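Local structure of annexin A8 (Homo sapiens, 1W45) at residues A[74-79]-A[86-91]; A[122-127]-A[166-171]; A[142-147]-A[161-166]. The protein acts as an anticoagulant that indirectly inhibits the thromboplastin-specific complex of the coagulation cascade, and binds phospholipid in a calcium-dependent manner. The protein carries 1 engineered substitution. All blocks are in the same frame, centred on the assembly; numbering follows the deposited sequence.

Interaction 1. Residues A[74-79]-A[86-91]; sequences TLKSEL and LIVALM
Ile87 meets two leucines of 74-79 with one branch: its CG2 methyl lies 4.0 Å from Leu75 CG and 4.1 Å from Leu79 CD1. Leu75 and Leu79 are four residues apart, and both run at about a right angle to the isoleucine side chain. With chi1 at -63°, CG2 is anti to the backbone N of Ile87, the placement that turns this methyl to helix 71-78 while CG1 takes the position beside N. Leu79 reaches Ile87 from the residue where the chain has just left helical geometry; the contact thus continues one residue past the end of helix 71-78. Next along the second helix, Val88 works at the flank. Its CG2 lies 3.5 Å from Lys76 CG and 4.4 Å from Leu75 CB, so it meets the aliphatic root of the lysine; the Lys76 chain then bends at chi3 (89°), and NZ ends well beyond the valine. The two helices, 71-78 and 81-91, form an antiparallel helical hairpin inside what is predicted to be the first annexin repeat, with segment axes 9.8 Å apart at closest approach and directions 175° apart. Elsewhere on the second helix, Leu86, Ala89 and Leu90 touch helix 273-283, and Leu86 also packs on helix 313-323, so helix 81-91 joins its hairpin partner to two helices of the predicted fourth repeat. Met91, one turn beyond Ile87, brings its CG to 3.9 Å from Leu75 CD2, and these two side chains also cross nearly at right angles. The methionine chain is folded at chi2 and chi3, and it is the methylene CG, near the backbone, that makes its closest approach to the leucine.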
ATOM      1  N   THR A  74      -4.602 -14.079 -20.452  1.00 26.26           N
ATOM      2  CA  THR A  74      -5.311 -15.338 -20.304  1.00 25.48           C
ATOM      3  C   THR A  74      -5.972 -15.376 -18.921  1.00 25.33           C
ATOM      4  O   THR A  74      -7.108 -15.808 -18.789  1.00 24.69           O
ATOM      5  CB  THR A  74      -4.331 -16.520 -20.482  1.00 25.52           C
ATOM      6  OG1 THR A  74      -3.579 -16.337 -21.685  1.00 24.15           O
ATOM      7  CG2 THR A  74      -5.080 -17.825 -20.731  1.00 25.58           C
ATOM      8  N   LEU A  75      -5.263 -14.889 -17.906  1.00 25.22           N
ATOM      9  CA  LEU A  75      -5.832 -14.795 -16.565  1.00 25.30           C
ATOM     10  C   LEU A  75      -7.054 -13.875 -16.529  1.00 25.51           C
ATOM     11  O   LEU A  75      -8.127 -14.290 -16.075  1.00 25.58           O
ATOM     12  CB  LEU A  75      -4.761 -14.355 -15.562  1.00 25.26           C
ATOM     13  CG  LEU A  75      -4.034 -15.430 -14.735  1.00 24.49           C
ATOM     14  CD1 LEU A  75      -4.239 -16.810 -15.280  1.00 21.51           C
ATOM     15  CD2 LEU A  75      -2.545 -15.112 -14.586  1.00 23.92           C
ATOM     16  N   LYS A  76      -6.894 -12.651 -17.040  1.00 26.04           N
ATOM     17  CA  LYS A  76      -7.981 -11.675 -17.128  1.00 26.65           C
ATOM     18  C   LYS A  76      -9.147 -12.231 -17.937  1.00 26.80           C
ATOM     19  O   LYS A  76     -10.312 -11.938 -17.669  1.00 27.18           O
ATOM     20  CB  LYS A  76      -7.494 -10.371 -17.765  1.00 27.10           C
ATOM     21  CG  LYS A  76      -6.806  -9.410 -16.820  1.00 28.67           C
ATOM     22  CD  LYS A  76      -6.369  -8.138 -17.539  1.00 32.94           C
ATOM     23  CE  LYS A  76      -7.473  -7.059 -17.523  1.00 35.95           C
ATOM     24  NZ  LYS A  76      -7.146  -5.888 -18.414  1.00 35.80           N
ATOM     25  N   SER A  77      -8.824 -13.053 -18.922  1.00 26.90           N
ATOM     26  CA  SER A  77      -9.825 -13.631 -19.800  1.00 26.91           C
ATOM     27  C   SER A  77     -10.548 -14.849 -19.169  1.00 26.49           C
ATOM     28  O   SER A  77     -11.750 -15.006 -19.327  1.00 27.01           O
ATOM     29  CB  SER A  77      -9.170 -13.907 -21.170  1.00 27.03           C
ATOM     30  OG  SER A  77      -9.638 -15.083 -21.806  1.00 28.82           O
ATOM     31  N   GLU A  78      -9.842 -15.678 -18.413  1.00 26.16           N
ATOM     32  CA  GLU A  78     -10.445 -16.913 -17.861  1.00 25.58           C
ATOM     33  C   GLU A  78     -11.194 -16.754 -16.538  1.00 25.05           C
ATOM     34  O   GLU A  78     -12.101 -17.537 -16.245  1.00 24.54           O
ATOM     35  CB  GLU A  78      -9.397 -18.027 -17.708  1.00 25.23           C
ATOM     36  CG  GLU A  78      -8.992 -18.721 -18.999  1.00 26.37           C
ATOM     37  CD  GLU A  78     -10.171 -19.265 -19.790  1.00 28.82           C
ATOM     38  OE1 GLU A  78     -11.070 -19.897 -19.178  1.00 28.83           O
ATOM     39  OE2 GLU A  78     -10.206 -19.035 -21.027  1.00 29.25           O
ATOM     40  N   LEU A  79     -10.800 -15.758 -15.741  1.00 24.79           N
ATOM     41  CA  LEU A  79     -11.299 -15.619 -14.366  1.00 24.15           C
ATOM     42  C   LEU A  79     -12.189 -14.393 -14.192  1.00 24.38           C
ATOM     43  O   LEU A  79     -12.186 -13.488 -15.028  1.00 24.70           O
ATOM     44  CB  LEU A  79     -10.129 -15.555 -13.370  1.00 24.04           C
ATOM     45  CG  LEU A  79      -8.981 -16.561 -13.452  1.00 22.93           C
ATOM     46  CD1 LEU A  79      -7.803 -16.075 -12.666  1.00 21.21           C
ATOM     47  CD2 LEU A  79      -9.403 -17.953 -12.979  1.00 21.76           C
ATOM     48  N   LEU A  86      -7.455 -10.299  -7.672  1.00 15.61           N
ATOM     49  CA  LEU A  86      -6.401 -10.764  -6.786  1.00 14.13           C
ATOM     50  C   LEU A  86      -5.272 -11.461  -7.538  1.00 13.48           C
ATOM     51  O   LEU A  86      -4.110 -11.124  -7.349  1.00 13.68           O
ATOM     52  CB  LEU A  86      -6.977 -11.682  -5.696  1.00 14.52           C
ATOM     53  CG  LEU A  86      -6.019 -12.510  -4.833  1.00 13.29           C
ATOM     54  CD1 LEU A  86      -5.174 -11.630  -3.919  1.00 11.80           C
ATOM     55  CD2 LEU A  86      -6.826 -13.488  -4.006  1.00 15.81           C
ATOM     56  N   ILE A  87      -5.612 -12.431  -8.379  1.00 12.63           N
ATOM     57  CA  ILE A  87      -4.625 -13.151  -9.173  1.00 12.43           C
ATOM     58  C   ILE A  87      -3.882 -12.238 -10.164  1.00 13.10           C
ATOM     59  O   ILE A  87      -2.659 -12.338 -10.280  1.00 13.98           O
ATOM     60  CB  ILE A  87      -5.260 -14.397  -9.877  1.00 12.22           C
ATOM     61  CG1 ILE A  87      -5.780 -15.421  -8.845  1.00 11.72           C
ATOM     62  CG2 ILE A  87      -4.275 -15.062 -10.804  1.00 11.55           C
ATOM     63  CD1 ILE A  87      -4.712 -16.127  -8.038  1.00  7.90           C
ATOM     64  N   VAL A  88      -4.593 -11.347 -10.861  1.00 13.02           N
ATOM     65  CA  VAL A  88      -3.920 -10.359 -11.717  1.00 13.10           C
ATOM     66  C   VAL A  88      -2.994  -9.464 -10.882  1.00 13.63           C
ATOM     67  O   VAL A  88      -1.843  -9.219 -11.258  1.00 13.76           O
ATOM     68  CB  VAL A  88      -4.940  -9.521 -12.574  1.00 13.73           C
ATOM     69  CG1 VAL A  88      -4.377  -8.131 -12.984  1.00 11.64           C
ATOM     70  CG2 VAL A  88      -5.392 -10.329 -13.799  1.00 11.91           C
ATOM     71  N   ALA A  89      -3.483  -9.006  -9.730  1.00 13.96           N
ATOM     72  CA  ALA A  89      -2.663  -8.197  -8.824  1.00 13.86           C
ATOM     73  C   ALA A  89      -1.340  -8.882  -8.501  1.00 14.41           C
ATOM     74  O   ALA A  89      -0.311  -8.215  -8.376  1.00 14.37           O
ATOM     75  CB  ALA A  89      -3.405  -7.908  -7.551  1.00 13.26           C
ATOM     76  N   LEU A  90      -1.371 -10.211  -8.354  1.00 14.70           N
ATOM     77  CA  LEU A  90      -0.161 -10.956  -8.020  1.00 14.88           C
ATOM     78  C   LEU A  90       0.883 -10.937  -9.127  1.00 14.94           C
ATOM     79  O   LEU A  90       2.061 -11.150  -8.872  1.00 14.40           O
ATOM     80  CB  LEU A  90      -0.501 -12.403  -7.643  1.00 15.11           C
ATOM     81  CG  LEU A  90      -1.146 -12.616  -6.271  1.00 14.45           C
ATOM     82  CD1 LEU A  90      -1.578 -14.065  -6.143  1.00 14.38           C
ATOM     83  CD2 LEU A  90      -0.173 -12.246  -5.185  1.00 12.50           C
ATOM     84  N   MET A  91       0.439 -10.699 -10.358  1.00 15.67           N
ATOM     85  CA  MET A  91       1.296 -10.870 -11.539  1.00 16.21           C
ATOM     86  C   MET A  91       2.141  -9.635 -11.826  1.00 17.16           C
ATOM     87  O   MET A  91       3.160  -9.719 -12.517  1.00 16.59           O
ATOM     88  CB  MET A  91       0.470 -11.273 -12.774  1.00 16.33           C
ATOM     89  CG  MET A  91      -0.172 -12.660 -12.687  1.00 13.77           C
ATOM     90  SD  MET A  91       1.090 -13.925 -12.516  1.00 16.28           S
ATOM     91  CE  MET A  91       2.232 -13.453 -13.835  1.00 13.93           C
TER

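Interaction 2. Residues A[122-127]-A[166-171]; sequences SRTKNQ and SRDDVS
Lys125 and Asp168 bring the two backbones nearest, their CA atoms 5.7 Å apart where the first turn of helix 125-139 faces the loop that follows helix 153-164. Asp168 aims its carboxylate at the start of that first helix: Lys125 N donates a weak hydrogen bond to Asp168 OD1 (3.4 Å, 146° at the hydrogen), and the same oxygen lies 3.6 Å from Thr124 CB. A long salt bridge within the loop sets Arg167 NE 3.6 Å from Asp168 OD1. The helix start is closed from its own side by a capping box, with Gln127 N donating to Thr124 OG1 over 3.2 Å and Thr124 N donating to Gln127 OE1 over 3.0 Å, the latter donor lying above the amide carbonyl plane. Lys125 has its CG anti to the backbone N (chi1 -153°) and travels alongside Asp169 in the same direction, both ending in a long salt bridge, Lys125 NZ to Asp169 OD1 at 3.8 Å. Arg167 extends to the end of helix 113-122. There its NH1 makes a weak hydrogen bond to Ala121 O. Arg123 O lies over one face of the Arg167 guanidinium, displaced from its centre. The Arg123 guanidinium has other partners: Ser122 OG in its plane at the edge, and Glu98 through a salt bridge. The loop belongs to the linker between the predicted second and third annexin repeats, here laid against the junction of two helices of the second. Acidic groups meet a helix N-terminus and a lysine, and an arginine meets carbonyls at a helix C-terminus; the charges thus probably suit the helix dipoles, although every polar link across the contact is weak or long.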
ATOM      1  N   SER A 122       2.862   5.899   2.599  1.00 22.73           N
ATOM      2  CA  SER A 122       3.475   4.680   3.165  1.00 22.69           C
ATOM      3  C   SER A 122       4.796   4.259   2.527  1.00 22.79           C
ATOM      4  O   SER A 122       5.487   3.407   3.075  1.00 23.03           O
ATOM      5  CB  SER A 122       2.493   3.506   3.163  1.00 22.78           C
ATOM      6  OG  SER A 122       2.085   3.178   1.844  1.00 22.80           O
ATOM      7  N   ARG A 123       5.165   4.869   1.397  1.00 22.80           N
ATOM      8  CA  ARG A 123       6.366   4.461   0.645  1.00 22.69           C
ATOM      9  C   ARG A 123       7.594   5.313   0.932  1.00 23.55           C
ATOM     10  O   ARG A 123       7.467   6.468   1.350  1.00 24.11           O
ATOM     11  CB  ARG A 123       6.097   4.419  -0.870  1.00 22.37           C
ATOM     12  CG  ARG A 123       5.535   3.083  -1.387  1.00 20.29           C
ATOM     13  CD  ARG A 123       4.420   2.495  -0.540  1.00 17.02           C
ATOM     14  NE  ARG A 123       3.907   1.270  -1.137  1.00 16.89           N
ATOM     15  CZ  ARG A 123       2.769   0.671  -0.807  1.00 12.36           C
ATOM     16  NH1 ARG A 123       1.989   1.189   0.135  1.00 10.44           N
ATOM     17  NH2 ARG A 123       2.405  -0.438  -1.454  1.00  8.34           N
ATOM     18  N   THR A 124       8.774   4.735   0.707  1.00 24.01           N
ATOM     19  CA  THR A 124      10.031   5.444   0.891  1.00 25.10           C
ATOM     20  C   THR A 124      10.324   6.265  -0.359  1.00 26.13           C
ATOM     21  O   THR A 124       9.723   6.051  -1.414  1.00 26.06           O
ATOM     22  CB  THR A 124      11.225   4.475   1.168  1.00 24.90           C
ATOM     23  OG1 THR A 124      11.494   3.702  -0.002  1.00 23.93           O
ATOM     24  CG2 THR A 124      10.890   3.427   2.261  1.00 24.61           C
ATOM     25  N   LYS A 125      11.260   7.200  -0.243  1.00 27.36           N
ATOM     26  CA  LYS A 125      11.546   8.097  -1.349  1.00 28.49           C
ATOM     27  C   LYS A 125      11.853   7.261  -2.579  1.00 28.47           C
ATOM     28  O   LYS A 125      11.294   7.495  -3.652  1.00 28.70           O
ATOM     29  CB  LYS A 125      12.715   9.012  -0.998  1.00 28.78           C
ATOM     30  CG  LYS A 125      12.717  10.358  -1.720  1.00 31.82           C
ATOM     31  CD  LYS A 125      13.057  10.252  -3.203  1.00 33.78           C
ATOM     32  CE  LYS A 125      13.620  11.564  -3.705  1.00 37.92           C
ATOM     33  NZ  LYS A 125      15.048  11.767  -3.294  1.00 39.57           N
ATOM     34  N   ASN A 126      12.713   6.259  -2.398  1.00 28.76           N
ATOM     35  CA  ASN A 126      13.159   5.411  -3.501  1.00 28.99           C
ATOM     36  C   ASN A 126      12.072   4.491  -4.075  1.00 28.38           C
ATOM     37  O   ASN A 126      12.023   4.277  -5.289  1.00 28.15           O
ATOM     38  CB  ASN A 126      14.428   4.641  -3.119  1.00 29.56           C
ATOM     39  CG  ASN A 126      15.647   5.569  -2.927  1.00 31.40           C
ATOM     40  OD1 ASN A 126      15.995   6.370  -3.808  1.00 32.43           O
ATOM     41  ND2 ASN A 126      16.297   5.450  -1.777  1.00 33.17           N
ATOM     42  N   GLN A 127      11.183   3.982  -3.221  1.00 27.91           N
ATOM     43  CA  GLN A 127      10.023   3.238  -3.725  1.00 27.71           C
ATOM     44  C   GLN A 127       9.176   4.128  -4.613  1.00 27.84           C
ATOM     45  O   GLN A 127       8.800   3.722  -5.715  1.00 27.68           O
ATOM     46  CB  GLN A 127       9.178   2.651  -2.604  1.00 27.06           C
ATOM     47  CG  GLN A 127       9.859   1.521  -1.875  1.00 26.85           C
ATOM     48  CD  GLN A 127       9.103   1.098  -0.639  1.00 26.28           C
ATOM     49  OE1 GLN A 127       8.335   1.872  -0.080  1.00 22.73           O
ATOM     50  NE2 GLN A 127       9.331  -0.136  -0.199  1.00 27.70           N
ATOM     51  N   SER A 166      11.589  13.827   0.486  1.00 62.85           N
ATOM     52  CA  SER A 166      12.509  14.009   1.645  1.00 64.42           C
ATOM     53  C   SER A 166      11.793  13.473   2.898  1.00 65.44           C
ATOM     54  O   SER A 166      11.388  14.229   3.804  1.00 65.89           O
ATOM     55  CB  SER A 166      13.015  15.469   1.817  1.00 64.35           C
ATOM     56  OG  SER A 166      12.164  16.401   1.165  1.00 64.38           O
ATOM     57  N   ARG A 167      11.605  12.154   2.892  1.00 66.53           N
ATOM     58  CA  ARG A 167      11.153  11.399   4.059  1.00 67.47           C
ATOM     59  C   ARG A 167      12.342  10.488   4.412  1.00 67.61           C
ATOM     60  O   ARG A 167      12.518  10.076   5.572  1.00 67.62           O
ATOM     61  CB  ARG A 167       9.892  10.578   3.713  1.00 67.71           C
ATOM     62  CG  ARG A 167       8.812  10.509   4.817  1.00 69.03           C
ATOM     63  CD  ARG A 167       7.937   9.239   4.777  1.00 70.89           C
ATOM     64  NE  ARG A 167       8.696   8.041   5.171  1.00 72.48           N
ATOM     65  CZ  ARG A 167       8.172   6.836   5.434  1.00 72.98           C
ATOM     66  NH1 ARG A 167       6.860   6.627   5.351  1.00 72.95           N
ATOM     67  NH2 ARG A 167       8.972   5.829   5.780  1.00 72.76           N
ATOM     68  N   ASP A 168      13.160  10.215   3.384  1.00 67.65           N
ATOM     69  CA  ASP A 168      14.329   9.319   3.441  1.00 67.51           C
ATOM     70  C   ASP A 168      15.550   9.922   2.705  1.00 67.03           C
ATOM     71  O   ASP A 168      16.550   9.235   2.453  1.00 66.90           O
ATOM     72  CB  ASP A 168      13.975   7.942   2.843  1.00 67.71           C
ATOM     73  CG  ASP A 168      12.796   7.276   3.547  1.00 68.07           C
ATOM     74  OD1 ASP A 168      11.643   7.517   3.128  1.00 68.44           O
ATOM     75  OD2 ASP A 168      12.921   6.509   4.531  1.00 69.09           O
ATOM     76  N   ASP A 169      15.448  11.208   2.370  1.00 66.44           N
ATOM     77  CA  ASP A 169      16.512  11.967   1.694  1.00 65.82           C
ATOM     78  C   ASP A 169      17.235  12.859   2.716  1.00 65.19           C
ATOM     79  O   ASP A 169      18.373  13.308   2.495  1.00 65.01           O
ATOM     80  CB  ASP A 169      15.890  12.811   0.564  1.00 65.96           C
ATOM     81  CG  ASP A 169      16.920  13.551  -0.279  1.00 65.75           C
ATOM     82  OD1 ASP A 169      16.504  14.471  -1.017  1.00 65.13           O
ATOM     83  OD2 ASP A 169      18.143  13.293  -0.287  1.00 65.83           O
ATOM     84  N   VAL A 170      16.550  13.100   3.834  1.00 64.19           N
ATOM     85  CA  VAL A 170      17.082  13.871   4.951  1.00 63.25           C
ATOM     86  C   VAL A 170      18.086  13.020   5.757  1.00 62.39           C
ATOM     87  O   VAL A 170      18.063  11.784   5.689  1.00 62.41           O
ATOM     88  CB  VAL A 170      15.917  14.428   5.836  1.00 63.32           C
ATOM     89  CG1 VAL A 170      16.441  15.144   7.088  1.00 63.53           C
ATOM     90  CG2 VAL A 170      15.038  15.372   5.019  1.00 63.38           C
ATOM     91  N   SER A 171      18.954  13.701   6.508  1.00 61.17           N
ATOM     92  CA  SER A 171      20.069  13.093   7.244  1.00 59.93           C
ATOM     93  C   SER A 171      19.686  12.121   8.366  1.00 58.87           C
ATOM     94  O   SER A 171      20.513  11.323   8.808  1.00 58.96           O
ATOM     95  CB  SER A 171      20.962  14.188   7.823  1.00 60.10           C
ATOM     96  OG  SER A 171      22.163  13.637   8.325  1.00 60.50           O
TER

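Interaction 3. Residues A[142-147]-A[161-166]; sequences SLEEDI and CLLQGS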
ATOM      1  N   SER A 142       2.816  12.204 -16.678  1.00 35.78           N
ATOM      2  CA  SER A 142       3.482  12.354 -15.379  1.00 34.91           C
ATOM      3  C   SER A 142       2.512  12.195 -14.197  1.00 34.40           C
ATOM      4  O   SER A 142       1.392  12.721 -14.228  1.00 33.78           O
ATOM      5  CB  SER A 142       4.198  13.712 -15.314  1.00 35.17           C
ATOM      6  OG  SER A 142       4.236  14.236 -13.995  1.00 35.28           O
ATOM      7  N   LEU A 143       2.953  11.471 -13.161  1.00 33.86           N
ATOM      8  CA  LEU A 143       2.119  11.199 -11.993  1.00 33.11           C
ATOM      9  C   LEU A 143       1.820  12.473 -11.221  1.00 33.19           C
ATOM     10  O   LEU A 143       0.691  12.675 -10.780  1.00 32.82           O
ATOM     11  CB  LEU A 143       2.751  10.137 -11.076  1.00 32.99           C
ATOM     12  CG  LEU A 143       2.067   9.834  -9.724  1.00 32.01           C
ATOM     13  CD1 LEU A 143       0.647   9.284  -9.885  1.00 29.77           C
ATOM     14  CD2 LEU A 143       2.916   8.903  -8.881  1.00 30.66           C
ATOM     15  N   GLU A 144       2.832  13.326 -11.070  1.00 33.56           N
ATOM     16  CA  GLU A 144       2.694  14.597 -10.357  1.00 33.88           C
ATOM     17  C   GLU A 144       1.670  15.531 -11.012  1.00 33.55           C
ATOM     18  O   GLU A 144       0.844  16.115 -10.316  1.00 33.25           O
ATOM     19  CB  GLU A 144       4.052  15.273 -10.227  1.00 34.23           C
ATOM     20  CG  GLU A 144       4.096  16.457  -9.270  1.00 36.80           C
ATOM     21  CD  GLU A 144       5.397  17.250  -9.375  1.00 40.70           C
ATOM     22  OE1 GLU A 144       5.383  18.460  -9.064  1.00 43.80           O
ATOM     23  OE2 GLU A 144       6.441  16.679  -9.768  1.00 41.55           O
ATOM     24  N   GLU A 145       1.705  15.640 -12.340  1.00 33.76           N
ATOM     25  CA  GLU A 145       0.743  16.461 -13.095  1.00 34.17           C
ATOM     26  C   GLU A 145      -0.702  15.977 -13.004  1.00 33.92           C
ATOM     27  O   GLU A 145      -1.633  16.790 -12.877  1.00 33.65           O
ATOM     28  CB  GLU A 145       1.122  16.513 -14.564  1.00 34.67           C
ATOM     29  CG  GLU A 145       2.427  17.225 -14.873  1.00 37.51           C
ATOM     30  CD  GLU A 145       2.734  17.184 -16.354  1.00 40.85           C
ATOM     31  OE1 GLU A 145       3.703  17.841 -16.780  1.00 43.01           O
ATOM     32  OE2 GLU A 145       2.000  16.490 -17.095  1.00 42.50           O
ATOM     33  N   ASP A 146      -0.887  14.660 -13.103  1.00 33.78           N
ATOM     34  CA  ASP A 146      -2.206  14.042 -12.950  1.00 33.82           C
ATOM     35  C   ASP A 146      -2.795  14.317 -11.565  1.00 34.16           C
ATOM     36  O   ASP A 146      -3.969  14.687 -11.452  1.00 33.79           O
ATOM     37  CB  ASP A 146      -2.148  12.528 -13.202  1.00 33.75           C
ATOM     38  CG  ASP A 146      -1.949  12.167 -14.672  1.00 33.32           C
ATOM     39  OD1 ASP A 146      -1.774  13.069 -15.528  1.00 31.49           O
ATOM     40  OD2 ASP A 146      -1.946  10.976 -15.055  1.00 33.18           O
ATOM     41  N   ILE A 147      -1.975  14.127 -10.523  1.00 34.59           N
ATOM     42  CA  ILE A 147      -2.325  14.488  -9.144  1.00 34.83           C
ATOM     43  C   ILE A 147      -2.729  15.955  -9.114  1.00 35.27           C
ATOM     44  O   ILE A 147      -3.748  16.303  -8.538  1.00 35.75           O
ATOM     45  CB  ILE A 147      -1.117  14.240  -8.164  1.00 34.84           C
ATOM     46  CG1 ILE A 147      -0.698  12.762  -8.114  1.00 34.16           C
ATOM     47  CG2 ILE A 147      -1.383  14.824  -6.764  1.00 34.43           C
ATOM     48  CD1 ILE A 147      -1.506  11.893  -7.209  1.00 34.45           C
ATOM     49  N   CYS A 161       4.124  17.532  -2.417  1.00 32.93           N
ATOM     50  CA  CYS A 161       5.282  17.515  -1.534  1.00 35.15           C
ATOM     51  C   CYS A 161       5.736  16.096  -1.192  1.00 36.16           C
ATOM     52  O   CYS A 161       6.936  15.809  -1.185  1.00 35.78           O
ATOM     53  CB  CYS A 161       5.007  18.272  -0.240  1.00 35.38           C
ATOM     54  SG  CYS A 161       6.346  18.043   0.955  1.00 38.14           S
ATOM     55  N   LEU A 162       4.783  15.216  -0.898  1.00 37.91           N
ATOM     56  CA  LEU A 162       5.130  13.841  -0.577  1.00 40.10           C
ATOM     57  C   LEU A 162       5.821  13.165  -1.764  1.00 42.10           C
ATOM     58  O   LEU A 162       6.656  12.282  -1.572  1.00 42.49           O
ATOM     59  CB  LEU A 162       3.924  13.044  -0.068  1.00 39.52           C
ATOM     60  CG  LEU A 162       3.605  13.243   1.419  1.00 38.95           C
ATOM     61  CD1 LEU A 162       2.284  12.601   1.770  1.00 38.13           C
ATOM     62  CD2 LEU A 162       4.703  12.687   2.314  1.00 39.01           C
ATOM     63  N   LEU A 163       5.493  13.613  -2.976  1.00 44.45           N
ATOM     64  CA  LEU A 163       6.174  13.180  -4.201  1.00 46.93           C
ATOM     65  C   LEU A 163       7.609  13.697  -4.334  1.00 48.92           C
ATOM     66  O   LEU A 163       8.499  12.960  -4.760  1.00 49.26           O
ATOM     67  CB  LEU A 163       5.367  13.601  -5.434  1.00 46.60           C
ATOM     68  CG  LEU A 163       4.744  12.568  -6.372  1.00 46.46           C
ATOM     69  CD1 LEU A 163       4.505  11.216  -5.712  1.00 46.47           C
ATOM     70  CD2 LEU A 163       3.457  13.129  -6.966  1.00 45.72           C
ATOM     71  N   GLN A 164       7.822  14.965  -3.979  1.00 51.54           N
ATOM     72  CA  GLN A 164       9.132  15.628  -4.082  1.00 53.99           C
ATOM     73  C   GLN A 164      10.316  14.804  -3.556  1.00 55.55           C
ATOM     74  O   GLN A 164      11.390  14.777  -4.172  1.00 55.81           O
ATOM     75  CB  GLN A 164       9.083  17.014  -3.413  1.00 54.16           C
ATOM     76  CG  GLN A 164       9.143  18.227  -4.373  1.00 55.19           C
ATOM     77  CD  GLN A 164       8.263  18.100  -5.619  1.00 56.56           C
ATOM     78  OE1 GLN A 164       8.045  17.000  -6.131  1.00 58.00           O
ATOM     79  NE2 GLN A 164       7.776  19.234  -6.121  1.00 56.70           N
ATOM     80  N   GLY A 165      10.112  14.136  -2.420  1.00 57.37           N
ATOM     81  CA  GLY A 165      11.144  13.290  -1.838  1.00 59.57           C
ATOM     82  C   GLY A 165      12.011  13.968  -0.772  1.00 61.24           C
ATOM     83  O   GLY A 165      13.004  14.636  -1.079  1.00 61.64           O
ATOM     84  N   SER A 166      11.589  13.827   0.486  1.00 62.85           N
ATOM     85  CA  SER A 166      12.509  14.009   1.645  1.00 64.42           C
ATOM     86  C   SER A 166      11.793  13.473   2.898  1.00 65.44           C
ATOM     87  O   SER A 166      11.388  14.229   3.804  1.00 65.89           O
ATOM     88  CB  SER A 166      13.015  15.469   1.817  1.00 64.35           C
ATOM     89  OG  SER A 166      12.164  16.401   1.165  1.00 64.38           O
TER
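Glu144 carries its CG anti to the backbone N (chi1 -168°) and stays extended beyond it, which sends the side chain off helix 143-150 toward Leu163 and Gln164. From the other helix, the Leu163 torsion (chi1 -115°) directs both methyls into the opposing segment. The CD2 methyl rests on the root of the glutamate, 3.8 Å from Glu144 CA and 3.9 Å from Glu144 CB, and the two side chains overlap while running in opposing directions. The same methyl is 4.3 Å from Ile147 CG1, while the other, CD1, reaches Leu143 CD2 at 4.2 Å. Leu163 is thus received between three residues of the first helical turns, with Leu143 and Ile147 supplying the apolar walls and the CB and CG of Glu144 lying against CD2. Farther out the contact becomes polar. Gln164 is bent at chi2, so its amide comes back toward the glutamate, with NE2 3.9 Å from Glu144 OE1 and its own OE1 4.0 Å from Glu144 OE2. Carboxylate and amide planes are 67° apart and the side chains cross at about a right angle; at these separations NE2 could attract the carboxylate only weakly, and the facing oxygens probably offset part of this. Helix 143-150 opens just before the contact with Ser142 as N-cap, its OG accepting a weak bond from Glu145 N. Its partner, helix 153-164, ends here, and through Cys161 it is tied by a disulfide to Cys206 of helix 198-207. In this all-helical bundle, predicted to be the second annexin repeat, Leu143 also packs on helices 94-107 and 125-139, Ile147 on Ile116 of helix 113-122, and Leu163 on Leu120 and Leu128, so the contact lies at the meeting of all five helices.

In the fold
Interactions 2 and 3 are neighbours, with centres 13 Å apart: they share Ser166, and interaction 3 is nested in the chain loop that interaction 2 closes. They touch where the Lys125 chain packs over the end of helix 153-164, Lys125 CE lying 3.9 Å from Gln164 O. Interaction 1 stands apart, its centre 32 Å from that of interaction 2, on the opposite side of the chain's centre, and 29 Å from that of interaction 3. Interactions 1 and 3 join the corresponding last two helices of the predicted first and second repeats. All three lie away from the calcium site of Met266, Gly268, Gly270 and Asp310.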